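Local coordinates for glycoside hydrolase family protein (Novosphingobium sp. PP1Y, PDB 6Q2F), which acts as an alpha-L-rhamnosidase, a glycoside hydrolase that cleaves terminal alpha-L-rhamnose residues from its substrates, at residues Leu447-Thr451 against Gly461-Asp465; Pro179-Leu183 against Asp244-Gly248; Val154-Thr158 against Leu170-Pro174; His60-Asn65 against Leu692-Ile696; Val276-Asn280 against Ile366-Gln370. One frame throughout, in Å; residues are numbered along the deposited sequence.

Interaction 1. Residues Leu447-Thr451 against Gly461-Asp465; sequences LLGTT and GLEVD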
# COMPACT_ATOMS: atom_id res chain seq x y z
N LEU A 447 -1.47 -22.35 16.28
CA LEU A 447 -0.70 -21.58 15.31
C LEU A 447 -1.43 -21.39 13.98
O LEU A 447 -2.17 -22.26 13.53
CB LEU A 447 0.65 -22.26 15.05
CG LEU A 447 1.52 -22.39 16.30
CD1 LEU A 447 2.90 -22.85 15.91
CD2 LEU A 447 1.57 -21.03 17.06
N LEU A 448 -1.21 -20.22 13.37
CA LEU A 448 -1.56 -20.02 11.97
C LEU A 448 -0.63 -20.79 11.05
O LEU A 448 -1.06 -21.29 10.00
CB LEU A 448 -1.48 -18.54 11.61
CG LEU A 448 -2.76 -17.75 11.38
CD1 LEU A 448 -3.57 -17.75 12.65
CD2 LEU A 448 -2.39 -16.32 10.96
N GLY A 449 0.65 -20.86 11.40
CA GLY A 449 1.67 -21.49 10.59
C GLY A 449 2.28 -20.63 9.51
O GLY A 449 3.16 -21.13 8.79
N THR A 450 1.87 -19.38 9.37
CA THR A 450 2.41 -18.59 8.27
C THR A 450 3.88 -18.26 8.52
O THR A 450 4.36 -18.18 9.65
CB THR A 450 1.61 -17.31 8.04
OG1 THR A 450 1.48 -16.60 9.27
CG2 THR A 450 0.22 -17.67 7.50
N THR A 451 4.55 -17.95 7.42
CA THR A 451 5.99 -18.06 7.27
C THR A 451 6.48 -16.81 6.53
O THR A 451 5.71 -16.15 5.83
CB THR A 451 6.23 -19.38 6.51
OG1 THR A 451 5.58 -19.39 5.22
CG2 THR A 451 5.93 -20.54 7.33
N GLY A 461 10.64 -19.75 8.37
CA GLY A 461 10.02 -20.20 9.61
C GLY A 461 8.91 -19.25 10.00
O GLY A 461 8.57 -18.32 9.27
N LEU A 462 8.37 -19.47 11.19
CA LEU A 462 7.15 -18.78 11.59
C LEU A 462 7.31 -17.27 11.58
O LEU A 462 8.31 -16.73 12.06
CB LEU A 462 6.75 -19.25 12.99
CG LEU A 462 6.41 -20.74 13.06
CD1 LEU A 462 6.20 -21.15 14.52
CD2 LEU A 462 5.16 -21.02 12.22
N GLU A 463 6.31 -16.59 11.03
CA GLU A 463 6.12 -15.18 11.32
C GLU A 463 5.94 -15.00 12.83
O GLU A 463 5.14 -15.68 13.45
CB GLU A 463 4.90 -14.66 10.55
CG GLU A 463 5.14 -14.56 9.02
CD GLU A 463 5.98 -13.35 8.65
OE1 GLU A 463 6.14 -12.45 9.50
OE2 GLU A 463 6.49 -13.29 7.50
N VAL A 464 6.71 -14.08 13.41
CA VAL A 464 6.60 -13.83 14.85
C VAL A 464 5.24 -13.22 15.17
O VAL A 464 4.64 -12.50 14.36
CB VAL A 464 7.74 -12.92 15.34
CG1 VAL A 464 7.55 -11.47 14.84
CG2 VAL A 464 7.79 -12.91 16.88
N ASP A 465 4.72 -13.54 16.35
CA ASP A 465 3.45 -13.02 16.84
C ASP A 465 3.48 -11.49 16.84
O ASP A 465 4.18 -10.87 17.64
CB ASP A 465 3.19 -13.59 18.25
CG ASP A 465 1.91 -13.03 18.89
OD1 ASP A 465 1.32 -12.08 18.33
OD2 ASP A 465 1.51 -13.55 19.95
O HOH W 1 3.47 -17.53 12.21
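Start at L447, the last residue of strand 436-447. Its side chain points at the returning chain, and CD1 meets CD1 of L462 at 4.0 Å. L448 turns sideways and does not touch 461-465. At G449 the chain takes a positive phi (85°), where a CB would jam against the carbonyl O of L448; its bare CA packs 3.9 Å from CD2 of L462, so the leucine spans from here back to L447. T450 carries the polar part. Its O accepts from N of E463 at 2.9 Å, nearly straight (164°), and also takes a CA-H...O contact from CA of L462 at 3.5 Å. Water 1 donates to O of T450 and to O of E463, 2.8 Å each, while OG1 of T450 bonds to V507. At T451 a second CA-H...O contact runs from its CA to O of G461 (3.3 Å), and the CA atoms of T451 and L462 come within 4.5 Å. The carboxylate of E463 is held elsewhere, by K466 and by the backbone N atoms of E138 and T139, just beyond barrel strand 127-131. This is an isolated beta bridge closing the neck of a loop, between an antiparallel sheet and helix 469-487.

Interaction 2. Residues Pro179-Leu183 against Asp244-Gly248; sequences PFQTL and DIAGG
I245 pushes its side chain (chi1 p, chi2 t) into a shallow hollow lined by L183, T182 and F180. Its CG1 lies 3.7 Å from CD2 of L183 and 3.7 Å from OG1 of T182; its CD1 meets the edge of the F180 ring, close to the ring plane, 4.1 Å from CD1 of F180. CD2 of L183 (m, t) also reaches CB of A246, at 3.9 Å. Both backbones are turns. F180-L183 is a type II' turn, with Q181 at phi 47°, psi -118° and T182 at -87°, -4°; N of L183 bonds to O of F180 at 2.8 Å. D244-G247 is a type I turn, with N of G247 on O of D244 at 3.1 Å. The two turns meet where separate parts of the fold abut: 179-183 precedes strand 206-217 of a four-stranded antiparallel sheet, whereas 244-248 leads into strand 249-251 of a beta-sandwich. CA atoms stay well apart, 6.7 Å from L183 to A246 and 7.2 Å from T182 to D244, and no direct hydrogen bond crosses. D244 (t) makes an Asx turn, its OD1 accepting from N of A246 at 2.9 Å. Water 2 bridges the segments, donating to O of T182 at 3.0 Å and, weakly, to OD1 of D244 at 3.4 Å. NE2 of Q181 bonds to O of W155, while F180 meets F388 edge-to-face.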
# COMPACT_ATOMS: atom_id res chain seq x y z
N PRO A 179 -5.99 -21.94 9.94
CA PRO A 179 -6.65 -20.64 10.12
C PRO A 179 -7.80 -20.65 11.13
O PRO A 179 -8.21 -19.58 11.60
CB PRO A 179 -7.17 -20.33 8.71
CG PRO A 179 -7.45 -21.68 8.12
CD PRO A 179 -6.36 -22.58 8.66
N PHE A 180 -8.39 -21.80 11.38
CA PHE A 180 -9.53 -21.85 12.26
C PHE A 180 -9.82 -23.24 12.78
O PHE A 180 -9.89 -24.16 12.01
CB PHE A 180 -10.70 -21.36 11.47
CG PHE A 180 -11.98 -21.37 12.19
CD1 PHE A 180 -12.77 -22.49 12.19
CD2 PHE A 180 -12.43 -20.25 12.83
CE1 PHE A 180 -13.96 -22.49 12.83
CE2 PHE A 180 -13.62 -20.25 13.49
CZ PHE A 180 -14.38 -21.37 13.49
N GLN A 181 -9.97 -23.39 14.08
CA GLN A 181 -10.29 -24.66 14.69
C GLN A 181 -9.42 -25.79 14.17
O GLN A 181 -8.23 -25.80 14.34
CB GLN A 181 -11.78 -24.98 14.68
CG GLN A 181 -12.63 -24.08 15.55
CD GLN A 181 -12.47 -24.36 17.02
OE1 GLN A 181 -11.40 -24.34 17.53
NE2 GLN A 181 -13.54 -24.65 17.68
N THR A 182 -10.06 -26.77 13.55
CA THR A 182 -9.38 -27.91 12.99
C THR A 182 -8.87 -27.76 11.56
O THR A 182 -8.25 -28.65 11.08
CB THR A 182 -10.31 -29.15 12.96
OG1 THR A 182 -11.54 -28.80 12.36
CG2 THR A 182 -10.59 -29.62 14.30
N LEU A 183 -9.13 -26.65 10.91
CA LEU A 183 -8.74 -26.48 9.51
C LEU A 183 -7.23 -26.48 9.35
O LEU A 183 -6.49 -25.89 10.15
CB LEU A 183 -9.32 -25.17 8.96
CG LEU A 183 -10.85 -25.14 8.85
CD1 LEU A 183 -11.29 -23.88 8.12
CD2 LEU A 183 -11.33 -26.40 8.13
N ASP A 244 -15.30 -32.94 11.76
CA ASP A 244 -14.47 -32.45 10.66
C ASP A 244 -15.30 -31.48 9.81
O ASP A 244 -16.04 -31.91 8.92
CB ASP A 244 -13.95 -33.61 9.82
CG ASP A 244 -13.07 -33.15 8.67
OD1 ASP A 244 -12.67 -31.96 8.67
OD2 ASP A 244 -12.77 -33.97 7.78
N ILE A 245 -15.14 -30.18 10.07
CA ILE A 245 -15.82 -29.16 9.28
C ILE A 245 -15.29 -29.07 7.86
O ILE A 245 -15.93 -28.44 7.01
CB ILE A 245 -15.71 -27.78 9.97
CG1 ILE A 245 -14.24 -27.41 10.19
CG2 ILE A 245 -16.47 -27.78 11.28
CD1 ILE A 245 -14.06 -26.20 11.07
N ALA A 246 -14.13 -29.66 7.57
CA ALA A 246 -13.62 -29.74 6.20
C ALA A 246 -14.10 -30.98 5.46
O ALA A 246 -13.89 -31.07 4.25
CB ALA A 246 -12.09 -29.71 6.20
N GLY A 247 -14.72 -31.93 6.14
CA GLY A 247 -15.16 -33.16 5.50
C GLY A 247 -16.64 -33.39 5.61
O GLY A 247 -17.15 -33.70 6.69
N GLY A 248 -17.35 -33.26 4.50
CA GLY A 248 -18.79 -33.43 4.50
C GLY A 248 -19.29 -34.25 3.34
O GLY A 248 -19.05 -35.46 3.27
O HOH W 2 -9.88 -30.14 9.03

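Interaction 3. Residues Val154-Thr158 against Leu170-Pro174; sequences VWSET and LASPP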
# COMPACT_ATOMS: atom_id res chain seq x y z
N VAL A 154 -8.93 -20.89 19.59
CA VAL A 154 -9.63 -22.14 19.32
C VAL A 154 -10.34 -22.55 20.60
O VAL A 154 -10.05 -22.05 21.68
CB VAL A 154 -8.69 -23.29 18.85
CG1 VAL A 154 -8.19 -23.04 17.41
CG2 VAL A 154 -7.54 -23.41 19.80
N TRP A 155 -11.27 -23.50 20.48
CA TRP A 155 -12.07 -23.83 21.65
C TRP A 155 -12.71 -25.19 21.51
O TRP A 155 -12.94 -25.67 20.39
CB TRP A 155 -13.17 -22.78 21.89
CG TRP A 155 -14.06 -22.60 20.71
CD1 TRP A 155 -15.23 -23.26 20.46
CD2 TRP A 155 -13.85 -21.71 19.62
NE1 TRP A 155 -15.75 -22.83 19.26
CE2 TRP A 155 -14.93 -21.88 18.72
CE3 TRP A 155 -12.85 -20.79 19.30
CZ2 TRP A 155 -15.04 -21.15 17.53
CZ3 TRP A 155 -12.96 -20.06 18.10
CH2 TRP A 155 -14.05 -20.26 17.24
N SER A 156 -12.99 -25.80 22.66
CA SER A 156 -13.92 -26.91 22.78
C SER A 156 -15.06 -26.48 23.68
O SER A 156 -14.93 -25.55 24.48
CB SER A 156 -13.25 -28.16 23.36
OG SER A 156 -13.06 -28.00 24.76
N GLU A 157 -16.19 -27.15 23.52
CA GLU A 157 -17.40 -26.88 24.25
C GLU A 157 -18.01 -28.07 24.93
O GLU A 157 -18.01 -29.15 24.42
CB GLU A 157 -18.44 -26.45 23.28
CG GLU A 157 -18.51 -24.99 23.03
CD GLU A 157 -19.82 -24.64 22.39
OE1 GLU A 157 -20.82 -25.37 22.65
OE2 GLU A 157 -19.85 -23.65 21.64
N THR A 158 -18.56 -27.86 26.10
CA THR A 158 -19.17 -28.95 26.84
C THR A 158 -20.42 -28.43 27.53
O THR A 158 -20.57 -27.23 27.76
CB THR A 158 -18.18 -29.55 27.86
OG1 THR A 158 -16.94 -29.85 27.19
CG2 THR A 158 -18.72 -30.84 28.44
N LEU A 170 -12.21 -32.06 30.40
CA LEU A 170 -12.58 -31.11 29.36
C LEU A 170 -11.81 -31.43 28.10
O LEU A 170 -10.57 -31.41 28.11
CB LEU A 170 -12.29 -29.68 29.80
CG LEU A 170 -13.38 -28.91 30.54
CD1 LEU A 170 -12.92 -27.49 30.79
CD2 LEU A 170 -14.67 -28.94 29.74
N ALA A 171 -12.53 -31.74 27.02
CA ALA A 171 -11.91 -31.97 25.72
C ALA A 171 -10.94 -30.84 25.38
O ALA A 171 -11.27 -29.66 25.51
CB ALA A 171 -12.99 -32.07 24.63
N SER A 172 -9.74 -31.23 24.98
CA SER A 172 -8.73 -30.27 24.56
C SER A 172 -9.21 -29.51 23.32
O SER A 172 -9.81 -30.10 22.42
CB SER A 172 -7.42 -30.99 24.27
OG SER A 172 -6.87 -31.58 25.44
N PRO A 173 -8.99 -28.20 23.26
CA PRO A 173 -9.21 -27.46 22.01
C PRO A 173 -8.29 -27.97 20.92
O PRO A 173 -7.22 -28.53 21.21
CB PRO A 173 -8.86 -26.01 22.39
CG PRO A 173 -9.05 -25.95 23.86
CD PRO A 173 -8.64 -27.30 24.37
N PRO A 174 -8.67 -27.80 19.65
CA PRO A 174 -7.78 -28.23 18.56
C PRO A 174 -6.39 -27.64 18.72
O PRO A 174 -6.22 -26.52 19.19
CB PRO A 174 -8.47 -27.68 17.31
CG PRO A 174 -9.89 -27.46 17.71
CD PRO A 174 -9.87 -27.10 19.16
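Strand 151-160 is the outermost strand of a four-stranded antiparallel sheet, and 170-174 lies along it as an extended, polyproline-II-like segment rather than as another strand. The two directions are 150° apart, so the chain comes back roughly antiparallel after the short excursion through strand 164-165. CA of W155 and CA of P173 come to 4.6 Å, but at the other end the lines diverge, with CA of T158 and CA of L170 at 7.4 Å. Backbone pairing of the strand goes to strand 436-447: V154 with G444, S156 with R442, T158 with V440.

Apolar packing does much of the work here. The side chains of V154, S156 and T158 point toward 170-174, whereas those of W155 and E157 point away. CG2 of V154 touches CB of P173 at 3.9 Å, and CB of V154 lies 4.0 Å from CD of P174. CA of W155 rests 4.0 Å from CB of P173.

At the far end the contact is a van der Waals one between a methyl and a hydroxyl oxygen, CD2 of L170 and OG1 of T158 at 3.5 Å.

Polar contacts are sparse. Neither proline has an N-H to offer, and CD of P174 sits 3.6 Å from O of W155, an oxygen that accepts from NE2 of Q181. The one hydrogen bond across is made by a side chain: OG of S156 (chi1 p) donates to O of A171, a short 2.6 Å.

Interaction 4. Residues His60-Asn65 against Leu692-Ile696; sequences HWMNGN and LSLAI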
# COMPACT_ATOMS: atom_id res chain seq x y z
N HIS A 60 17.32 -6.81 -5.70
CA HIS A 60 17.06 -8.21 -5.39
C HIS A 60 18.22 -9.09 -5.82
O HIS A 60 18.70 -8.99 -6.95
CB HIS A 60 15.78 -8.67 -6.09
CG HIS A 60 14.53 -8.07 -5.53
ND1 HIS A 60 14.06 -6.83 -5.93
CD2 HIS A 60 13.64 -8.54 -4.63
CE1 HIS A 60 12.94 -6.56 -5.28
NE2 HIS A 60 12.66 -7.58 -4.49
N TRP A 61 18.66 -9.96 -4.93
CA TRP A 61 19.59 -11.04 -5.25
C TRP A 61 18.76 -12.26 -5.64
O TRP A 61 18.10 -12.85 -4.80
CB TRP A 61 20.49 -11.35 -4.06
CG TRP A 61 21.55 -10.33 -3.79
CD1 TRP A 61 21.72 -9.14 -4.41
CD2 TRP A 61 22.59 -10.43 -2.80
NE1 TRP A 61 22.80 -8.47 -3.88
CE2 TRP A 61 23.35 -9.25 -2.89
CE3 TRP A 61 22.93 -11.39 -1.84
CZ2 TRP A 61 24.47 -9.03 -2.07
CZ3 TRP A 61 24.03 -11.18 -1.05
CH2 TRP A 61 24.79 -9.99 -1.17
N MSE A 62 18.79 -12.62 -6.92
CA MSE A 62 17.88 -13.62 -7.45
C MSE A 62 18.39 -15.06 -7.28
O MSE A 62 19.23 -15.51 -8.05
CB MSE A 62 17.60 -13.36 -8.94
CG MSE A 62 16.87 -12.05 -9.28
SE MSE A 62 15.34 -11.69 -8.13
CE MSE A 62 14.39 -13.32 -8.63
N ASN A 63 17.90 -15.77 -6.25
CA ASN A 63 18.10 -17.21 -6.13
C ASN A 63 19.58 -17.59 -6.13
O ASN A 63 20.01 -18.50 -6.84
CB ASN A 63 17.34 -17.93 -7.27
CG ASN A 63 17.18 -19.43 -7.03
OD1 ASN A 63 16.76 -20.14 -7.94
ND2 ASN A 63 17.47 -19.90 -5.81
N GLY A 64 20.37 -16.88 -5.33
CA GLY A 64 21.78 -17.20 -5.23
C GLY A 64 22.65 -16.72 -6.40
O GLY A 64 23.87 -16.95 -6.37
N ASN A 65 22.07 -16.08 -7.41
CA ASN A 65 22.85 -15.55 -8.54
C ASN A 65 23.55 -14.27 -8.10
O ASN A 65 23.07 -13.15 -8.31
CB ASN A 65 21.94 -15.30 -9.73
CG ASN A 65 21.60 -16.58 -10.47
OD1 ASN A 65 22.48 -17.24 -11.00
ND2 ASN A 65 20.32 -16.93 -10.52
N LEU A 692 19.06 -11.24 -15.79
CA LEU A 692 18.07 -11.63 -14.79
C LEU A 692 17.03 -10.54 -14.56
O LEU A 692 17.29 -9.35 -14.75
CB LEU A 692 18.74 -11.93 -13.47
CG LEU A 692 19.77 -13.04 -13.41
CD1 LEU A 692 20.31 -13.07 -11.99
CD2 LEU A 692 19.15 -14.34 -13.80
N SER A 693 15.85 -10.97 -14.15
CA SER A 693 14.74 -10.09 -13.84
C SER A 693 14.05 -10.70 -12.62
O SER A 693 14.17 -11.90 -12.39
CB SER A 693 13.76 -10.01 -15.01
OG SER A 693 13.24 -11.29 -15.33
N LEU A 694 13.29 -9.92 -11.89
CA LEU A 694 12.57 -10.43 -10.73
C LEU A 694 11.30 -11.05 -11.23
O LEU A 694 10.28 -10.45 -11.22
CB LEU A 694 12.25 -9.31 -9.77
CG LEU A 694 11.25 -9.59 -8.66
CD1 LEU A 694 11.75 -10.64 -7.71
CD2 LEU A 694 10.82 -8.36 -7.91
N ALA A 695 11.40 -12.27 -11.70
CA ALA A 695 10.28 -12.99 -12.25
C ALA A 695 9.63 -12.21 -13.40
O ALA A 695 10.29 -11.77 -14.26
CB ALA A 695 9.29 -13.38 -11.19
N ILE A 696 8.34 -12.01 -13.36
CA ILE A 696 7.63 -11.33 -14.40
C ILE A 696 7.52 -9.86 -14.13
O ILE A 696 6.72 -9.19 -14.71
CB ILE A 696 6.20 -11.83 -14.47
CG1 ILE A 696 5.51 -11.63 -13.14
CG2 ILE A 696 6.13 -13.29 -14.83
CD1 ILE A 696 4.03 -11.86 -13.21
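Strand 56-62 opens the eight-stranded parallel (beta/alpha)8 barrel, and this contact sits at its C-terminal end, the rim where such barrels carry their active sites. The side chain of H60 is about 9 Å from the bound sodium. Beyond the strand, M62-N65 forms a type I' turn, with N of N65 on O of M62 at 3.0 Å; 692-696 comes from the loops following the last barrel strand, 674-677. L694 lays CD2 over the face of the H60 ring, a CH-pi contact 4.0 Å from the centroid and 16° off the normal; H60 also stacks on F89. Selenomethionine M62 lies between two leucines: its SE is 3.8 Å from CD1 of L694, its CB 4.1 Å from CD1 of L692, and its CE reaches O of S693 at 4.0 Å. CD1 of L692 also presses on CB of N65 at 3.6 Å. The amide of N65 is engaged with O of P96, N of I98 and O of M62. L694 projects from the centre of an inverse gamma turn. No hydrogen bond crosses, so the two segments meet through side-chain packing and the CH-pi contact, and ND1 of H60 is buried here without a partner in the model.

Interaction 5. Residues Val276-Asn280 against Ile366-Gln370; sequences VFVPN and IMVGQ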
# COMPACT_ATOMS: atom_id res chain seq x y z
N VAL A 276 -21.79 -22.56 7.55
CA VAL A 276 -21.40 -23.26 6.33
C VAL A 276 -19.89 -23.19 6.18
O VAL A 276 -19.27 -22.16 6.50
CB VAL A 276 -22.10 -22.65 5.10
CG1 VAL A 276 -21.57 -23.26 3.83
CG2 VAL A 276 -23.60 -22.87 5.19
N PHE A 277 -19.28 -24.27 5.71
CA PHE A 277 -17.91 -24.20 5.22
C PHE A 277 -17.75 -25.05 3.97
O PHE A 277 -18.12 -26.23 3.95
CB PHE A 277 -16.89 -24.64 6.27
CG PHE A 277 -15.46 -24.51 5.81
CD1 PHE A 277 -14.94 -23.26 5.49
CD2 PHE A 277 -14.66 -25.63 5.67
CE1 PHE A 277 -13.62 -23.14 5.05
CE2 PHE A 277 -13.35 -25.51 5.23
CZ PHE A 277 -12.83 -24.27 4.92
N VAL A 278 -17.19 -24.44 2.94
CA VAL A 278 -16.81 -25.07 1.68
C VAL A 278 -15.29 -25.04 1.61
O VAL A 278 -14.70 -23.96 1.46
CB VAL A 278 -17.44 -24.36 0.48
CG1 VAL A 278 -16.98 -25.00 -0.83
CG2 VAL A 278 -18.96 -24.36 0.60
N PRO A 279 -14.61 -26.18 1.72
CA PRO A 279 -13.14 -26.18 1.65
C PRO A 279 -12.66 -25.58 0.33
O PRO A 279 -13.38 -25.58 -0.67
CB PRO A 279 -12.78 -27.66 1.75
CG PRO A 279 -13.92 -28.27 2.49
CD PRO A 279 -15.15 -27.51 2.07
N ASN A 280 -11.44 -25.04 0.37
CA ASN A 280 -10.76 -24.50 -0.81
C ASN A 280 -11.67 -23.66 -1.71
O ASN A 280 -11.97 -24.06 -2.83
CB ASN A 280 -10.15 -25.63 -1.63
CG ASN A 280 -9.52 -26.71 -0.76
OD1 ASN A 280 -9.86 -27.88 -0.88
ND2 ASN A 280 -8.59 -26.31 0.10
N ILE A 366 -17.29 -30.36 -5.87
CA ILE A 366 -17.71 -29.35 -4.93
C ILE A 366 -18.13 -29.98 -3.62
O ILE A 366 -19.22 -30.48 -3.50
CB ILE A 366 -18.87 -28.58 -5.53
CG1 ILE A 366 -18.48 -27.99 -6.85
CG2 ILE A 366 -19.29 -27.50 -4.59
CD1 ILE A 366 -17.32 -27.05 -6.73
N MSE A 367 -17.25 -29.97 -2.65
CA MSE A 367 -17.55 -30.55 -1.38
C MSE A 367 -17.98 -29.49 -0.44
O MSE A 367 -17.40 -28.41 -0.47
CB MSE A 367 -16.27 -31.27 -0.98
CG MSE A 367 -15.90 -31.18 0.49
SE MSE A 367 -15.99 -32.92 1.35
CE MSE A 367 -14.07 -33.26 1.40
N VAL A 368 -18.98 -29.77 0.38
CA VAL A 368 -19.46 -28.87 1.39
C VAL A 368 -19.05 -29.57 2.66
O VAL A 368 -19.57 -30.59 2.99
CB VAL A 368 -20.95 -28.69 1.34
CG1 VAL A 368 -21.44 -28.01 2.59
CG2 VAL A 368 -21.31 -27.87 0.13
N GLY A 369 -18.09 -29.02 3.37
CA GLY A 369 -17.57 -29.65 4.56
C GLY A 369 -18.47 -29.54 5.78
O GLY A 369 -18.58 -30.49 6.55
N GLN A 370 -19.12 -28.40 5.95
CA GLN A 370 -20.02 -28.18 7.08
C GLN A 370 -21.25 -27.42 6.60
O GLN A 370 -21.14 -26.47 5.83
CB GLN A 370 -19.34 -27.39 8.20
CG GLN A 370 -20.22 -27.16 9.42
CD GLN A 370 -19.56 -26.25 10.45
OE1 GLN A 370 -18.67 -25.48 10.12
NE2 GLN A 370 -19.99 -26.35 11.70
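A classic beta bulge joins strands 268-277 and 366-374, the two inner strands of a four-stranded antiparallel sheet in a beta-sandwich. G369 and Q370 both face F277. N of F277 donates to O of Q370 (2.9 Å, 162°), and O of F277 takes two donors: N of Q370 at 3.1 Å and 164°, and N of G369 at 2.8 Å but only 126°, a weak bond. F277 and Q370 thus form a hydrogen-bonded pair, while G369, near helical at phi -76°, psi -39°, is the extra residue. O of Q370 also receives a CA-H...O contact from CA of V276, at 3.3 Å. The outward-facing backbone is paired with the flanking strands: V276 with T316, I366 with L251, V368 with V249. NE2 of Q370 bonds to OE1 of E372.

The side chains of F277 and Q370 leave the same face, CB to CB 4.2 Å; F277 touches L183 and Q370 touches I245. Past the bulge P279 has no N-H; its CG makes an apolar contact with CG of selenomethionine M367 at 4.0 Å. O of M367 is in van der Waals contact with CD of P279 and CG1 of V278, 3.5 Å each. An ideal CB on G369 would lie a tight 3.4 Å from CD of P279; the real N of G369 is 3.6 Å from that CD.

Interactions 2, 3 and 5 form a connected series. Q181 ties interaction 2 to interaction 3 through O of W155, and I245 and A246 rest on F277, Q370 and P279 of interaction 5, so turns mediate between an antiparallel sheet and a beta-sandwich. Interactions 1 and 3 share strand 436-447, one continuing from its end and the other lying along its edge partner. Chemistry follows place: interaction 5, inside a sheet, uses backbone hydrogen bonds; interaction 4, buried at the barrel rim, uses apolar side chains; the partly buried interactions 1, 2 and 3 mix packing with a bond or a water. Interaction 4 stands apart, its centre 25 Å or more from the others.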